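Local coordinates for subtilisin-like protein (Prochloron didemni, PDB 3ZXY) that probably cleaves peptide bonds as a subtilisin-like serine endopeptidase, the chain here being the protease domain of the larger PatA protein, deposited as an active-site mutant, at residues V12-P18 with G76-F82; T53-I58 with I195-P200; I98-V102 with A129-C133. The protein carries 1 engineered substitution. All blocks are in the same frame, centred on the assembly; numbering follows the deposited sequence.

Contact 1 (V12-P18 with G76-F82); sequences VAILDGP and GLIVPIF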
loop_
_atom_site.group_PDB
_atom_site.type_symbol
_atom_site.label_atom_id
_atom_site.label_comp_id
_atom_site.label_asym_id
_atom_site.label_seq_id
_atom_site.Cartn_x
_atom_site.Cartn_y
_atom_site.Cartn_z
ATOM N N VAL A 12 3.117 -1.522 9.696
ATOM C CA VAL A 12 2.847 -1.495 8.263
ATOM C C VAL A 12 4.014 -2.190 7.570
ATOM O O VAL A 12 5.159 -1.766 7.711
ATOM C CB VAL A 12 2.749 -0.057 7.740
ATOM C CG1 VAL A 12 2.439 -0.041 6.256
ATOM C CG2 VAL A 12 1.726 0.736 8.537
ATOM N N ALA A 13 3.719 -3.261 6.844
ATOM C CA ALA A 13 4.736 -3.993 6.085
ATOM C C ALA A 13 4.765 -3.507 4.647
ATOM O O ALA A 13 3.704 -3.288 4.047
ATOM C CB ALA A 13 4.460 -5.477 6.124
ATOM N N ILE A 14 5.970 -3.322 4.119
ATOM C CA ILE A 14 6.194 -2.950 2.732
ATOM C C ILE A 14 6.800 -4.182 2.072
ATOM O O ILE A 14 7.918 -4.568 2.393
ATOM C CB ILE A 14 7.203 -1.785 2.606
ATOM C CG1 ILE A 14 6.760 -0.579 3.435
ATOM C CG2 ILE A 14 7.422 -1.418 1.131
ATOM C CD1 ILE A 14 5.453 0.033 2.995
ATOM N N LEU A 15 6.063 -4.790 1.140
ATOM C CA LEU A 15 6.539 -5.932 0.381
ATOM C C LEU A 15 6.868 -5.397 -0.995
ATOM O O LEU A 15 5.990 -5.219 -1.839
ATOM C CB LEU A 15 5.467 -7.019 0.302
ATOM C CG LEU A 15 5.390 -7.958 1.510
ATOM C CD1 LEU A 15 5.203 -7.241 2.842
ATOM C CD2 LEU A 15 4.269 -8.959 1.267
ATOM N N ASP A 16 8.133 -5.106 -1.214
ATOM C CA ASP A 16 8.537 -4.411 -2.417
ATOM C C ASP A 16 9.986 -4.778 -2.717
ATOM O O ASP A 16 10.456 -5.855 -2.353
ATOM C CB ASP A 16 8.332 -2.889 -2.242
ATOM C CG ASP A 16 8.004 -2.195 -3.550
ATOM O OD1 ASP A 16 8.910 -2.063 -4.387
ATOM O OD2 ASP A 16 6.833 -1.799 -3.759
ATOM N N GLY A 17 10.686 -3.891 -3.392
ATOM C CA GLY A 17 12.118 -4.064 -3.548
ATOM C C GLY A 17 12.871 -3.657 -2.305
ATOM O O GLY A 17 12.286 -3.227 -1.305
ATOM N N PRO A 18 14.197 -3.786 -2.356
ATOM C CA PRO A 18 15.021 -3.296 -1.270
ATOM C C PRO A 18 14.771 -1.823 -0.980
ATOM O O PRO A 18 14.483 -1.040 -1.899
ATOM C CB PRO A 18 16.443 -3.517 -1.785
ATOM C CG PRO A 18 16.317 -4.603 -2.779
ATOM C CD PRO A 18 14.994 -4.407 -3.430
ATOM N N GLY A 76 7.528 0.307 10.723
ATOM C CA GLY A 76 7.635 -0.235 9.377
ATOM C C GLY A 76 8.324 -1.588 9.389
ATOM O O GLY A 76 9.355 -1.770 10.061
ATOM N N LEU A 77 7.738 -2.535 8.660
ATOM C CA LEU A 77 8.312 -3.859 8.455
ATOM C C LEU A 77 8.673 -3.963 6.987
ATOM O O LEU A 77 7.792 -3.966 6.098
ATOM C CB LEU A 77 7.347 -4.971 8.871
ATOM C CG LEU A 77 6.814 -4.942 10.302
ATOM C CD1 LEU A 77 5.760 -6.025 10.469
ATOM C CD2 LEU A 77 7.954 -5.092 11.311
ATOM N N ILE A 78 9.970 -3.984 6.704
ATOM C CA ILE A 78 10.422 -4.032 5.318
ATOM C C ILE A 78 10.676 -5.491 4.943
ATOM O O ILE A 78 11.521 -6.150 5.552
ATOM C CB ILE A 78 11.711 -3.216 5.088
ATOM C CG1 ILE A 78 11.571 -1.763 5.576
ATOM C CG2 ILE A 78 12.124 -3.290 3.629
ATOM C CD1 ILE A 78 10.316 -1.053 5.167
ATOM N N VAL A 79 9.943 -5.984 3.942
ATOM C CA VAL A 79 9.996 -7.397 3.553
ATOM C C VAL A 79 10.308 -7.445 2.063
ATOM O O VAL A 79 9.399 -7.491 1.220
ATOM C CB VAL A 79 8.670 -8.138 3.878
ATOM C CG1 VAL A 79 8.794 -9.639 3.587
ATOM C CG2 VAL A 79 8.277 -7.918 5.338
ATOM N N PRO A 80 11.605 -7.403 1.712
ATOM C CA PRO A 80 11.904 -7.330 0.283
ATOM C C PRO A 80 11.576 -8.642 -0.437
ATOM O O PRO A 80 12.012 -9.734 -0.031
ATOM C CB PRO A 80 13.395 -6.965 0.241
ATOM C CG PRO A 80 13.697 -6.426 1.587
ATOM C CD PRO A 80 12.812 -7.195 2.525
ATOM N N ILE A 81 10.764 -8.509 -1.482
ATOM C CA ILE A 81 10.338 -9.628 -2.302
ATOM C C ILE A 81 10.702 -9.393 -3.760
ATOM O O ILE A 81 10.977 -10.354 -4.467
ATOM C CB ILE A 81 8.821 -9.910 -2.182
ATOM C CG1 ILE A 81 7.983 -8.669 -2.517
ATOM C CG2 ILE A 81 8.479 -10.365 -0.770
ATOM C CD1 ILE A 81 6.518 -8.955 -2.797
ATOM N N PHE A 82 10.712 -8.133 -4.202
ATOM C CA PHE A 82 11.075 -7.817 -5.588
ATOM C C PHE A 82 12.592 -7.712 -5.660
ATOM O O PHE A 82 13.236 -7.327 -4.695
ATOM C CB PHE A 82 10.460 -6.497 -6.080
ATOM C CG PHE A 82 8.959 -6.400 -5.967
ATOM C CD1 PHE A 82 8.127 -7.510 -6.084
ATOM C CD2 PHE A 82 8.375 -5.137 -5.795
ATOM C CE1 PHE A 82 6.738 -7.371 -5.968
ATOM C CE2 PHE A 82 7.002 -5.000 -5.688
ATOM C CZ PHE A 82 6.188 -6.120 -5.761
#
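Strand 12-16 and strand 76-80 run side by side in parallel, 20° apart, and are stitched by Leu77 N to Val12 O, Ile14 N to Leu77 O (2.8 Å) and Val79 N to Ile14 O. Further along, Asp16 O takes two amides at once: Ile81 N at 2.8 Å, almost in line with the carbonyl bond, and Phe82 N at 2.9 Å, from above the carbonyl plane. These two bonds keep 81-82 close to 16-17. On one face Leu15 and Val79 lie alongside each other, Leu15 CD1 3.7 Å from Val79 CB, and Ala13 sits beside Leu77; helix 91-103 covers the Ala13 and Leu15 side. Ile81 CD1 reaches Leu15 CB at 3.8 Å, because chi1 of 56° sets CG1 between the backbone N and the carbonyl carbon. On the other face Ile14 CG1 meets Ile78 CD1. The Phe82 ring stands beside the Asp16 carboxylate, their planes 72° apart, with Asp16 OD1 at the ring edge, 3.4 Å from Phe82 CD2. Asp16 OD1 accepts Gly17 N at 2.7 Å on its anti side and is hydrogen-bonded to His51 ND1, which restrains the rotation of the carboxylate. An aspartate at the C-terminal end of a central parallel strand, paired with a histidine, is the Asp-His half of the subtilase catalytic triad, to which Asp16 and His51 are predicted to belong.

Contact 2 (T53-I58 with I195-P200); sequences THVASI and ILGAKP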
loop_
_atom_site.group_PDB
_atom_site.type_symbol
_atom_site.label_atom_id
_atom_site.label_comp_id
_atom_site.label_asym_id
_atom_site.label_seq_id
_atom_site.Cartn_x
_atom_site.Cartn_y
_atom_site.Cartn_z
ATOM N N THR A 53 12.381 1.814 -2.358
ATOM C CA THR A 53 12.766 2.997 -1.583
ATOM C C THR A 53 11.729 4.109 -1.756
ATOM O O THR A 53 11.346 4.782 -0.780
ATOM C CB THR A 53 14.159 3.487 -2.007
ATOM O OG1 THR A 53 15.108 2.423 -1.812
ATOM C CG2 THR A 53 14.590 4.729 -1.220
ATOM N N HIS A 54 11.230 4.272 -2.977
ATOM C CA HIS A 54 10.220 5.283 -3.256
ATOM C C HIS A 54 8.942 4.962 -2.515
ATOM O O HIS A 54 8.404 5.806 -1.783
ATOM C CB HIS A 54 9.976 5.353 -4.749
ATOM C CG HIS A 54 9.258 6.592 -5.193
ATOM N ND1 HIS A 54 7.930 6.768 -4.998
ATOM C CD2 HIS A 54 9.716 7.733 -5.842
ATOM C CE1 HIS A 54 7.557 7.947 -5.517
ATOM N NE2 HIS A 54 8.643 8.547 -6.021
ATOM N N VAL A 55 8.449 3.730 -2.668
ATOM C CA VAL A 55 7.198 3.296 -2.001
ATOM C C VAL A 55 7.296 3.451 -0.471
ATOM O O VAL A 55 6.388 3.997 0.172
ATOM C CB VAL A 55 6.842 1.837 -2.402
ATOM C CG1 VAL A 55 5.776 1.219 -1.485
ATOM C CG2 VAL A 55 6.381 1.789 -3.852
ATOM N N ALA A 56 8.403 3.010 0.110
ATOM C CA ALA A 56 8.567 3.087 1.561
ATOM C C ALA A 56 8.575 4.537 2.009
ATOM O O ALA A 56 7.975 4.861 3.050
ATOM C CB ALA A 56 9.833 2.379 2.027
ATOM N N SER A 57 9.186 5.417 1.223
ATOM C CA SER A 57 9.326 6.820 1.627
ATOM C C SER A 57 7.976 7.542 1.685
ATOM O O SER A 57 7.789 8.456 2.484
ATOM C CB SER A 57 10.312 7.555 0.719
ATOM O OG SER A 57 9.811 7.776 -0.586
ATOM N N ILE A 58 7.036 7.132 0.847
ATOM C CA ILE A 58 5.707 7.748 0.826
ATOM C C ILE A 58 5.009 7.593 2.170
ATOM O O ILE A 58 4.270 8.490 2.607
ATOM C CB ILE A 58 4.854 7.180 -0.339
ATOM C CG1 ILE A 58 5.390 7.693 -1.672
ATOM C CG2 ILE A 58 3.384 7.568 -0.192
ATOM C CD1 ILE A 58 4.909 6.867 -2.859
ATOM N N ILE A 195 4.106 11.516 -7.885
ATOM C CA ILE A 195 4.198 11.352 -6.444
ATOM C C ILE A 195 5.665 11.386 -5.990
ATOM O O ILE A 195 6.506 10.632 -6.512
ATOM C CB ILE A 195 3.546 10.021 -5.986
ATOM C CG1 ILE A 195 2.112 9.876 -6.514
ATOM C CG2 ILE A 195 3.594 9.890 -4.470
ATOM C CD1 ILE A 195 1.222 11.063 -6.209
ATOM N N LEU A 196 5.961 12.275 -5.039
ATOM C CA LEU A 196 7.334 12.465 -4.535
ATOM C C LEU A 196 7.778 11.264 -3.704
ATOM O O LEU A 196 7.026 10.743 -2.882
ATOM C CB LEU A 196 7.395 13.730 -3.676
ATOM C CG LEU A 196 8.776 14.157 -3.170
ATOM C CD1 LEU A 196 9.716 14.534 -4.308
ATOM C CD2 LEU A 196 8.598 15.309 -2.195
ATOM N N GLY A 197 8.995 10.797 -3.949
ATOM C CA GLY A 197 9.567 9.741 -3.128
ATOM C C GLY A 197 11.081 9.763 -3.219
ATOM O O GLY A 197 11.659 10.492 -4.021
ATOM N N ALA A 198 11.710 8.971 -2.363
ATOM C CA ALA A 198 13.159 8.876 -2.261
ATOM C C ALA A 198 13.801 7.986 -3.324
ATOM O O ALA A 198 13.197 7.014 -3.776
ATOM C CB ALA A 198 13.525 8.339 -0.884
ATOM N N LYS A 199 15.030 8.336 -3.692
ATOM C CA LYS A 199 15.872 7.538 -4.600
ATOM C C LYS A 199 16.979 6.870 -3.810
ATOM O O LYS A 199 17.618 7.532 -2.993
ATOM C CB LYS A 199 16.537 8.432 -5.636
ATOM C CG LYS A 199 15.576 9.012 -6.655
ATOM C CD LYS A 199 16.312 9.557 -7.872
ATOM C CE LYS A 199 17.209 10.733 -7.537
ATOM N NZ LYS A 199 17.955 11.198 -8.736
ATOM N N PRO A 200 17.244 5.581 -4.066
ATOM C CA PRO A 200 18.349 4.945 -3.369
ATOM C C PRO A 200 19.660 5.651 -3.668
ATOM O O PRO A 200 19.939 6.007 -4.811
ATOM C CB PRO A 200 18.342 3.503 -3.889
ATOM C CG PRO A 200 17.505 3.522 -5.113
ATOM C CD PRO A 200 16.548 4.653 -4.974
#
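Helix 47-60, which carries the predicted charge-relay histidine His51, crosses the first strand of the small antiparallel pair 195-198/204-207; its segment 53-58 lies across strand 195-198 at 109°, the axes 5.9 Å apart. His54 and Gly197 form the centre of the crossing. The imidazole lays one face over the glycine: Gly197 CA stands 3.4 Å from the centroid of the His54 ring and 17° off its normal, a CH-pi contact displaced toward the ring's rim. The ring thus packs directly on the glycine backbone. At the ring edge, in plane, Ile195 O lies 3.0 Å from His54 NE2, while the same nitrogen is hydrogen-bonded to Glu205 O, on the strand 204-207 that pairs with 195-198 as a two-stranded antiparallel sheet. Phe212 meets the imidazole edge-to-face. The side chains of His54 and His51 come within about 6 Å of each other.

Ser57 supplies the hydrogen bond across the segments. With chi1 at 71°, OG sits between the backbone N and the carbonyl carbon, where Ser57 OG donates to His54 O of its own helix at 2.7 Å and accepts from Ala198 N at 2.9 Å in a nearly straight N-H...O bond. His54 O consequently serves both Ser57 OG and Ile58 N.

Apolar contacts extend the crossing in both directions. Thr53 CG2 touches Ala198 CB at 3.8 Å, and Thr53 CB lies against Pro200 CD; Thr53 OG1 is bonded to Ser49 O and Asp20 N. Toward the start of the strand, Ile58 and Ile195 cross nearly at a right angle, with Ile58 CD1 3.7 Å from Ile195 CG2.

Contact 3 (I98-V102 with A129-C133); sequences IERAV and AVSLC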
loop_
_atom_site.group_PDB
_atom_site.type_symbol
_atom_site.label_atom_id
_atom_site.label_comp_id
_atom_site.label_asym_id
_atom_site.label_seq_id
_atom_site.Cartn_x
_atom_site.Cartn_y
_atom_site.Cartn_z
ATOM N N ILE A 98 4.081 -12.359 2.227
ATOM C CA ILE A 98 2.849 -12.085 2.960
ATOM C C ILE A 98 2.854 -12.850 4.288
ATOM O O ILE A 98 2.585 -12.280 5.343
ATOM C CB ILE A 98 1.613 -12.445 2.122
ATOM C CG1 ILE A 98 1.436 -11.446 0.972
ATOM C CG2 ILE A 98 0.363 -12.492 2.995
ATOM C CD1 ILE A 98 0.423 -11.872 -0.077
ATOM N N GLU A 99 3.191 -14.135 4.250
ATOM C CA GLU A 99 3.250 -14.918 5.494
ATOM C C GLU A 99 4.302 -14.343 6.464
ATOM O O GLU A 99 4.072 -14.297 7.680
ATOM C CB GLU A 99 3.440 -16.419 5.156
ATOM C CG GLU A 99 2.258 -16.888 4.305
ATOM C CD GLU A 99 2.109 -18.375 4.075
ATOM O OE1 GLU A 99 2.880 -19.193 4.627
ATOM O OE2 GLU A 99 1.161 -18.718 3.315
ATOM N N ARG A 100 5.442 -13.892 5.941
ATOM C CA ARG A 100 6.493 -13.276 6.763
ATOM C C ARG A 100 5.922 -12.066 7.501
ATOM O O ARG A 100 6.131 -11.879 8.695
ATOM C CB ARG A 100 7.668 -12.832 5.870
ATOM C CG ARG A 100 8.922 -12.358 6.597
ATOM C CD ARG A 100 9.784 -13.520 7.071
ATOM N NE ARG A 100 11.168 -13.124 7.381
ATOM C CZ ARG A 100 11.636 -12.766 8.578
ATOM N NH1 ARG A 100 10.866 -12.759 9.659
ATOM N NH2 ARG A 100 12.912 -12.423 8.699
ATOM N N ALA A 101 5.187 -11.244 6.765
ATOM C CA ALA A 101 4.610 -10.033 7.333
ATOM C C ALA A 101 3.541 -10.336 8.368
ATOM O O ALA A 101 3.529 -9.732 9.432
ATOM C CB ALA A 101 4.026 -9.151 6.237
ATOM N N VAL A 102 2.629 -11.253 8.057
ATOM C CA VAL A 102 1.592 -11.645 9.017
ATOM C C VAL A 102 2.242 -12.164 10.307
ATOM O O VAL A 102 1.851 -11.787 11.431
ATOM C CB VAL A 102 0.647 -12.724 8.440
ATOM C CG1 VAL A 102 -0.269 -13.272 9.535
ATOM C CG2 VAL A 102 -0.157 -12.186 7.263
ATOM N N ALA A 129 -2.286 -17.361 1.175
ATOM C CA ALA A 129 -1.652 -16.289 1.936
ATOM C C ALA A 129 -2.636 -15.143 2.148
ATOM O O ALA A 129 -2.675 -14.531 3.216
ATOM C CB ALA A 129 -0.393 -15.799 1.240
ATOM N N VAL A 130 -3.453 -14.862 1.143
ATOM C CA VAL A 130 -4.453 -13.803 1.269
ATOM C C VAL A 130 -5.556 -14.231 2.238
ATOM O O VAL A 130 -6.044 -13.420 3.031
ATOM C CB VAL A 130 -4.998 -13.403 -0.115
ATOM C CG1 VAL A 130 -6.142 -12.403 0.013
ATOM C CG2 VAL A 130 -3.876 -12.809 -0.938
ATOM N N SER A 131 -5.926 -15.504 2.201
ATOM C CA SER A 131 -6.869 -16.058 3.175
ATOM C C SER A 131 -6.327 -15.929 4.598
ATOM O O SER A 131 -7.085 -15.613 5.526
ATOM C CB SER A 131 -7.182 -17.521 2.839
ATOM O OG SER A 131 -8.054 -18.092 3.809
ATOM N N LEU A 132 -5.025 -16.156 4.778
ATOM C CA LEU A 132 -4.373 -16.002 6.084
ATOM C C LEU A 132 -4.530 -14.566 6.595
ATOM O O LEU A 132 -4.804 -14.347 7.779
ATOM C CB LEU A 132 -2.883 -16.367 5.990
ATOM C CG LEU A 132 -2.032 -16.212 7.253
ATOM C CD1 LEU A 132 -2.417 -17.282 8.263
ATOM C CD2 LEU A 132 -0.539 -16.272 6.937
ATOM N N CYS A 133 -4.334 -13.589 5.715
ATOM C CA CYS A 133 -4.558 -12.196 6.092
ATOM C C CYS A 133 -5.996 -11.982 6.539
ATOM O O CYS A 133 -6.253 -11.322 7.555
ATOM C CB CYS A 133 -4.263 -11.260 4.926
ATOM S SG CYS A 133 -2.516 -11.204 4.503
#
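Apolar packing carries the meeting of Ile98 and Val102 with Ala129, Leu132 and Cys133, and no hydrogen bond passes between the two helical segments. Ile98 leads with CG2. Ile98 CG2 lies 3.5 Å from Cys133 SG and 3.8 Å from Ala129 CB, and so rests between two residues one helical turn apart on the facing helix. The first torsion explains this: with chi1 at -71°, CG2 stands anti to the backbone N, toward the facing helix, while CG1 lies beside that N. Ile98 CD1 comes only loosely up to Val130 CG2. One turn further on, Val102 presents both of its methyls, CG1 to Leu132 CD2 at 4.0 Å and CG2 to Cys133 SG at 3.8 Å. Both methyls at the thiol, Ile98 CG2 and Val102 CG2, approach the sulfur from the side of helix 91-103. The side chains of Val102 and Leu132 slant across each other.

These segments belong to helices 91-103 and 124-135, which pack on the same side of the central parallel sheet of the subtilase fold. Their axes are 9.7 Å apart and nearly parallel, at 20°, as expected for successive helices of a parallel alpha/beta sheet, with strand 108-111 between them in the chain. Ile109 of that strand touches both Val102 and Cys133, and Leu140 of strand 139-143 touches both Ile98 and Val130, so the groove between the helices is floored by the sheet.

The remaining contacts involve the charged side chain of Glu99, through its aliphatic part and one carboxylate oxygen. Its chain extends beyond CG and crosses Leu132 at about a right angle, Glu99 CG lying 3.9 Å from Leu132 CD2. Glu99 OE2 also approaches Ala129 CB at 3.9 Å, a van der Waals contact at the partly exposed border of the helix pair.

In the fold
The three contacts form layers through one subtilase domain, with the central parallel sheet of contact 1 in the middle. Contact 2 lies on one side and contact 3 on the other, each centred 13 Å from contact 1; their own centres are 24 Å apart, and they do not touch. Val55 of helix 47-60 packs on Ile14 and Asp16, whereas Ala101 and Ile98 of helix 91-103 press on Ala13 and Leu15 from the other face. Along the chain contacts 1 and 2 interlock, contact 3 follows contact 1, and contact 3 is nested within the loop closed by contact 2. Strand 11-16, bearing predicted catalytic Asp16, is thus held between both helix layers.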